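Local coordinates for UDP-glucose:anthocyanidin 3-O-glucosyltransferase (Clitoria ternatea, PDB 4REL), which is a UDP-dependent glycosyltransferase of the GT-B fold class, at residues E248-W257 and G320-V331. Numbering follows the deposited sequence.
Sequences EIDSNGCLSW and GKVVSWVPQSHV
Asn252 lies over Val323, and Cys254 over Val326, where the turn leading into helix 254-259 crosses the chain that runs from strand 320-323 to helix 328-332; their CA atoms are 7.1 and 6.9 Å apart. A type I turn runs from Asp250 to Gly253 within 248-257. The Asp250 carboxylate accepts two N-H groups of the first helical turn, which follows the N-cap residue Gly253: OD1 accepts from Cys254 N, and OD2 from Leu255 N through its syn lone pair (3.0 Å, 166°). Cys254 SG is buried against Val326 CG1 (3.5 Å). Asn252 rests its amide on Val323 CG1, and one water links Asn252 OD1 to Ser324 N. The six-membered ring of Trp325 meets the loop with its edge, near Asp250 CA and Asn252 ND2. Lys321 CG sits over one face of the Trp257 indole, 4.0 Å from the centroid of its five-membered ring, a CH-pi contact. Trp257 CG is anti to the backbone N (chi1 -171°), which turns the indole toward strand 320-323. Leu255 CD1 lies 3.8 Å from His330 CB, and CD2 meets the His330 carbonyl oxygen. Strand 320-323 borders a parallel six-stranded sheet. This packing of loop and helix starts beside an edge strand belongs to the Rossmann-like C-terminal domain of a GT-B fold.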
ATOM      1  N   GLU A 248     -19.340  -2.054   9.314  1.00 64.11           N
ATOM      2  CA  GLU A 248     -19.978  -1.520   8.121  1.00 60.77           C
ATOM      3  C   GLU A 248     -21.049  -2.457   7.562  1.00 47.78           C
ATOM      4  O   GLU A 248     -20.882  -3.680   7.534  1.00 35.15           O
ATOM      5  CB  GLU A 248     -18.921  -1.223   7.056  1.00 67.77           C
ATOM      6  CG  GLU A 248     -19.282  -0.088   6.120  1.00 75.42           C
ATOM      7  CD  GLU A 248     -18.066   0.514   5.440  1.00 81.13           C
ATOM      8  OE1 GLU A 248     -16.972  -0.087   5.520  1.00 83.12           O
ATOM      9  OE2 GLU A 248     -18.206   1.595   4.828  1.00 82.38           O
ATOM     10  N   ILE A 249     -22.154  -1.867   7.123  1.00 44.00           N
ATOM     11  CA  ILE A 249     -23.239  -2.629   6.522  1.00 33.62           C
ATOM     12  C   ILE A 249     -22.865  -3.073   5.108  1.00 35.24           C
ATOM     13  O   ILE A 249     -22.518  -2.252   4.259  1.00 38.41           O
ATOM     14  CB  ILE A 249     -24.545  -1.815   6.508  1.00 31.29           C
ATOM     15  CG1 ILE A 249     -25.101  -1.708   7.934  1.00 29.24           C
ATOM     16  CG2 ILE A 249     -25.577  -2.456   5.600  1.00 31.15           C
ATOM     17  CD1 ILE A 249     -26.119  -0.595   8.131  1.00 32.19           C
ATOM     18  N   ASP A 250     -22.917  -4.381   4.883  1.00 29.61           N
ATOM     19  CA  ASP A 250     -22.680  -4.979   3.566  1.00 28.71           C
ATOM     20  C   ASP A 250     -23.874  -4.639   2.679  1.00 21.39           C
ATOM     21  O   ASP A 250     -24.725  -5.489   2.416  1.00 23.02           O
ATOM     22  CB  ASP A 250     -22.548  -6.493   3.746  1.00 30.98           C
ATOM     23  CG  ASP A 250     -22.177  -7.227   2.465  1.00 33.91           C
ATOM     24  OD1 ASP A 250     -21.774  -6.587   1.467  1.00 23.87           O
ATOM     25  OD2 ASP A 250     -22.277  -8.473   2.485  1.00 41.18           O
ATOM     26  N   SER A 251     -23.939  -3.390   2.229  1.00 26.71           N
ATOM     27  CA  SER A 251     -25.100  -2.892   1.489  1.00 41.72           C
ATOM     28  C   SER A 251     -25.451  -3.731   0.256  1.00 43.84           C
ATOM     29  O   SER A 251     -26.625  -3.860  -0.104  1.00 44.91           O
ATOM     30  CB  SER A 251     -24.911  -1.414   1.118  1.00 45.91           C
ATOM     31  OG  SER A 251     -23.541  -1.060   1.086  1.00 39.30           O
ATOM     32  N   ASN A 252     -24.438  -4.325  -0.368  1.00 39.10           N
ATOM     33  CA  ASN A 252     -24.652  -5.111  -1.575  1.00 40.51           C
ATOM     34  C   ASN A 252     -24.831  -6.603  -1.308  1.00 38.34           C
ATOM     35  O   ASN A 252     -25.048  -7.377  -2.235  1.00 43.73           O
ATOM     36  CB  ASN A 252     -23.507  -4.899  -2.568  1.00 44.63           C
ATOM     37  CG  ASN A 252     -23.160  -3.434  -2.760  1.00 42.54           C
ATOM     38  OD1 ASN A 252     -23.826  -2.718  -3.508  1.00 41.24           O
ATOM     39  ND2 ASN A 252     -22.106  -2.984  -2.088  1.00 42.48           N
ATOM     40  N   GLY A 253     -24.737  -7.011  -0.047  1.00 22.94           N
ATOM     41  CA  GLY A 253     -24.911  -8.414   0.302  1.00 27.12           C
ATOM     42  C   GLY A 253     -23.840  -9.329  -0.280  1.00 29.17           C
ATOM     43  O   GLY A 253     -24.117 -10.472  -0.667  1.00 24.35           O
ATOM     44  N   CYS A 254     -22.609  -8.829  -0.326  1.00 31.09           N
ATOM     45  CA  CYS A 254     -21.494  -9.563  -0.921  1.00 26.27           C
ATOM     46  C   CYS A 254     -21.240 -10.898  -0.258  1.00 23.91           C
ATOM     47  O   CYS A 254     -21.090 -11.919  -0.934  1.00 23.14           O
ATOM     48  CB  CYS A 254     -20.226  -8.726  -0.843  1.00 30.35           C
ATOM     49  SG  CYS A 254     -20.205  -7.371  -1.986  1.00 30.23           S
ATOM     50  N   LEU A 255     -21.178 -10.890   1.071  1.00 20.22           N
ATOM     51  CA  LEU A 255     -20.813 -12.090   1.802  1.00 21.25           C
ATOM     52  C   LEU A 255     -21.885 -13.156   1.688  1.00 21.90           C
ATOM     53  O   LEU A 255     -21.576 -14.343   1.550  1.00 24.82           O
ATOM     54  CB  LEU A 255     -20.517 -11.772   3.269  1.00 25.85           C
ATOM     55  CG  LEU A 255     -19.330 -10.839   3.486  1.00 22.01           C
ATOM     56  CD1 LEU A 255     -19.125 -10.577   4.981  1.00 27.56           C
ATOM     57  CD2 LEU A 255     -18.070 -11.425   2.863  1.00 23.01           C
ATOM     58  N   SER A 256     -23.144 -12.727   1.748  1.00 21.39           N
ATOM     59  CA  SER A 256     -24.255 -13.657   1.634  1.00 27.87           C
ATOM     60  C   SER A 256     -24.237 -14.261   0.233  1.00 24.16           C
ATOM     61  O   SER A 256     -24.433 -15.467   0.057  1.00 27.18           O
ATOM     62  CB  SER A 256     -25.581 -12.939   1.900  1.00 30.79           C
ATOM     63  OG  SER A 256     -26.665 -13.848   1.867  1.00 36.89           O
ATOM     64  N   TRP A 257     -23.986 -13.410  -0.754  1.00 23.13           N
ATOM     65  CA  TRP A 257     -23.870 -13.855  -2.136  1.00 19.53           C
ATOM     66  C   TRP A 257     -22.729 -14.866  -2.269  1.00 19.51           C
ATOM     67  O   TRP A 257     -22.884 -15.917  -2.894  1.00 21.06           O
ATOM     68  CB  TRP A 257     -23.637 -12.656  -3.055  1.00 24.89           C
ATOM     69  CG  TRP A 257     -23.714 -12.990  -4.521  1.00 23.04           C
ATOM     70  CD1 TRP A 257     -24.839 -13.029  -5.293  1.00 28.92           C
ATOM     71  CD2 TRP A 257     -22.620 -13.313  -5.391  1.00 18.17           C
ATOM     72  NE1 TRP A 257     -24.517 -13.369  -6.585  1.00 24.45           N
ATOM     73  CE2 TRP A 257     -23.160 -13.544  -6.673  1.00 21.24           C
ATOM     74  CE3 TRP A 257     -21.238 -13.432  -5.210  1.00 17.23           C
ATOM     75  CZ2 TRP A 257     -22.364 -13.881  -7.772  1.00 20.46           C
ATOM     76  CZ3 TRP A 257     -20.449 -13.769  -6.301  1.00 17.18           C
ATOM     77  CH2 TRP A 257     -21.014 -13.991  -7.562  1.00 16.35           C
ATOM     78  N   GLY A 320     -22.921 -12.795 -11.338  1.00 13.56           N
ATOM     79  CA  GLY A 320     -21.923 -11.799 -11.010  1.00 12.29           C
ATOM     80  C   GLY A 320     -22.531 -10.610 -10.316  1.00 13.63           C
ATOM     81  O   GLY A 320     -23.732 -10.374 -10.416  1.00 15.26           O
ATOM     82  N   LYS A 321     -21.696  -9.869  -9.597  1.00 11.66           N
ATOM     83  CA  LYS A 321     -22.130  -8.654  -8.926  1.00 15.84           C
ATOM     84  C   LYS A 321     -21.185  -7.550  -9.345  1.00 15.46           C
ATOM     85  O   LYS A 321     -19.970  -7.689  -9.193  1.00 17.60           O
ATOM     86  CB  LYS A 321     -22.052  -8.808  -7.402  1.00 16.66           C
ATOM     87  CG  LYS A 321     -23.281  -9.425  -6.749  1.00 25.02           C
ATOM     88  CD  LYS A 321     -23.420  -8.954  -5.305  1.00 28.82           C
ATOM     89  CE  LYS A 321     -24.811  -8.377  -5.046  1.00 35.43           C
ATOM     90  NZ  LYS A 321     -25.823  -9.427  -4.693  1.00 37.72           N
ATOM     91  N   VAL A 322     -21.735  -6.467  -9.881  1.00 11.81           N
ATOM     92  CA  VAL A 322     -20.942  -5.287 -10.195  1.00  9.08           C
ATOM     93  C   VAL A 322     -21.412  -4.203  -9.243  1.00 10.49           C
ATOM     94  O   VAL A 322     -22.567  -3.770  -9.310  1.00 12.88           O
ATOM     95  CB  VAL A 322     -21.145  -4.863 -11.657  1.00 11.04           C
ATOM     96  CG1 VAL A 322     -20.369  -3.580 -11.956  1.00 12.19           C
ATOM     97  CG2 VAL A 322     -20.709  -5.996 -12.598  1.00 11.88           C
ATOM     98  N   VAL A 323     -20.535  -3.795  -8.323  1.00  8.86           N
ATOM     99  CA  VAL A 323     -20.938  -2.917  -7.230  1.00 13.23           C
ATOM    100  C   VAL A 323     -19.921  -1.805  -7.026  1.00 13.80           C
ATOM    101  O   VAL A 323     -18.783  -1.909  -7.479  1.00 16.67           O
ATOM    102  CB  VAL A 323     -21.114  -3.705  -5.921  1.00 14.07           C
ATOM    103  CG1 VAL A 323     -22.249  -4.716  -6.060  1.00 17.67           C
ATOM    104  CG2 VAL A 323     -19.823  -4.399  -5.557  1.00 18.68           C
ATOM    105  N   SER A 324     -20.334  -0.740  -6.349  1.00 14.25           N
ATOM    106  CA  SER A 324     -19.476   0.422  -6.163  1.00 19.74           C
ATOM    107  C   SER A 324     -18.478   0.222  -5.030  1.00 22.06           C
ATOM    108  O   SER A 324     -17.416   0.844  -5.018  1.00 25.33           O
ATOM    109  CB  SER A 324     -20.323   1.672  -5.891  1.00 18.64           C
ATOM    110  OG  SER A 324     -21.166   1.946  -6.991  1.00 23.50           O
ATOM    111  N   TRP A 325     -18.825  -0.648  -4.087  1.00 17.96           N
ATOM    112  CA  TRP A 325     -18.001  -0.878  -2.902  1.00 22.02           C
ATOM    113  C   TRP A 325     -18.207  -2.287  -2.350  1.00 25.51           C
ATOM    114  O   TRP A 325     -19.315  -2.820  -2.398  1.00 21.90           O
ATOM    115  CB  TRP A 325     -18.351   0.156  -1.823  1.00 30.73           C
ATOM    116  CG  TRP A 325     -17.740  -0.130  -0.482  1.00 41.44           C
ATOM    117  CD1 TRP A 325     -16.531   0.308  -0.020  1.00 44.87           C
ATOM    118  CD2 TRP A 325     -18.314  -0.914   0.574  1.00 40.90           C
ATOM    119  NE1 TRP A 325     -16.317  -0.157   1.257  1.00 44.81           N
ATOM    120  CE2 TRP A 325     -17.395  -0.911   1.643  1.00 45.18           C
ATOM    121  CE3 TRP A 325     -19.514  -1.622   0.717  1.00 42.39           C
ATOM    122  CZ2 TRP A 325     -17.640  -1.590   2.840  1.00 41.61           C
ATOM    123  CZ3 TRP A 325     -19.755  -2.293   1.903  1.00 38.05           C
ATOM    124  CH2 TRP A 325     -18.824  -2.273   2.948  1.00 37.43           C
ATOM    125  N   VAL A 326     -17.135  -2.892  -1.838  1.00 19.29           N
ATOM    126  CA  VAL A 326     -17.247  -4.142  -1.094  1.00 15.21           C
ATOM    127  C   VAL A 326     -16.443  -4.035   0.201  1.00 18.87           C
ATOM    128  O   VAL A 326     -15.492  -3.255   0.281  1.00 21.12           O
ATOM    129  CB  VAL A 326     -16.722  -5.366  -1.904  1.00 22.65           C
ATOM    130  CG1 VAL A 326     -17.466  -5.511  -3.208  1.00 21.15           C
ATOM    131  CG2 VAL A 326     -15.232  -5.248  -2.151  1.00 23.78           C
ATOM    132  N   PRO A 327     -16.830  -4.812   1.221  1.00 21.04           N
ATOM    133  CA  PRO A 327     -15.962  -4.947   2.399  1.00 20.54           C
ATOM    134  C   PRO A 327     -14.787  -5.861   2.025  1.00 20.55           C
ATOM    135  O   PRO A 327     -14.855  -7.083   2.211  1.00 20.56           O
ATOM    136  CB  PRO A 327     -16.881  -5.602   3.429  1.00 20.30           C
ATOM    137  CG  PRO A 327     -17.862  -6.401   2.613  1.00 23.35           C
ATOM    138  CD  PRO A 327     -18.053  -5.636   1.317  1.00 19.87           C
ATOM    139  N   GLN A 328     -13.725  -5.275   1.482  1.00 19.06           N
ATOM    140  CA  GLN A 328     -12.695  -6.070   0.812  1.00 19.39           C
ATOM    141  C   GLN A 328     -12.007  -7.076   1.731  1.00 19.77           C
ATOM    142  O   GLN A 328     -11.763  -8.204   1.324  1.00 16.18           O
ATOM    143  CB  GLN A 328     -11.669  -5.176   0.114  1.00 17.80           C
ATOM    144  CG  GLN A 328     -10.580  -5.959  -0.617  1.00 16.81           C
ATOM    145  CD  GLN A 328      -9.679  -5.075  -1.437  1.00 21.09           C
ATOM    146  OE1 GLN A 328     -10.016  -4.702  -2.561  1.00 21.68           O
ATOM    147  NE2 GLN A 328      -8.521  -4.733  -0.885  1.00 26.08           N
ATOM    148  N   SER A 329     -11.730  -6.667   2.973  1.00 17.71           N
ATOM    149  CA  SER A 329     -11.111  -7.545   3.964  1.00 17.90           C
ATOM    150  C   SER A 329     -11.919  -8.817   4.115  1.00 23.32           C
ATOM    151  O   SER A 329     -11.372  -9.922   4.125  1.00 23.77           O
ATOM    152  CB  SER A 329     -11.036  -6.845   5.330  1.00 21.12           C
ATOM    153  OG  SER A 329     -10.219  -5.693   5.271  1.00 33.45           O
ATOM    154  N   HIS A 330     -13.234  -8.649   4.233  1.00 18.80           N
ATOM    155  CA  HIS A 330     -14.127  -9.785   4.401  1.00 16.42           C
ATOM    156  C   HIS A 330     -14.267 -10.565   3.109  1.00 13.24           C
ATOM    157  O   HIS A 330     -14.383 -11.796   3.134  1.00 17.82           O
ATOM    158  CB  HIS A 330     -15.499  -9.320   4.882  1.00 24.18           C
ATOM    159  CG  HIS A 330     -15.531  -8.950   6.333  1.00 39.23           C
ATOM    160  ND1 HIS A 330     -15.080  -7.735   6.801  1.00 45.49           N
ATOM    161  CD2 HIS A 330     -15.956  -9.641   7.417  1.00 48.28           C
ATOM    162  CE1 HIS A 330     -15.227  -7.692   8.115  1.00 47.64           C
ATOM    163  NE2 HIS A 330     -15.757  -8.834   8.512  1.00 50.48           N
ATOM    164  N   VAL A 331     -14.270  -9.862   1.978  1.00 15.27           N
ATOM    165  CA  VAL A 331     -14.366 -10.550   0.687  1.00 16.65           C
ATOM    166  C   VAL A 331     -13.135 -11.407   0.438  1.00 15.15           C
ATOM    167  O   VAL A 331     -13.248 -12.578   0.077  1.00 15.48           O
ATOM    168  CB  VAL A 331     -14.599  -9.579  -0.486  1.00 16.14           C
ATOM    169  CG1 VAL A 331     -14.442 -10.300  -1.839  1.00 13.63           C
ATOM    170  CG2 VAL A 331     -15.987  -8.941  -0.375  1.00 18.01           C
TER
HETATM  171  O   HOH W   1     -23.250  -0.673  -5.371  1.00 29.15           O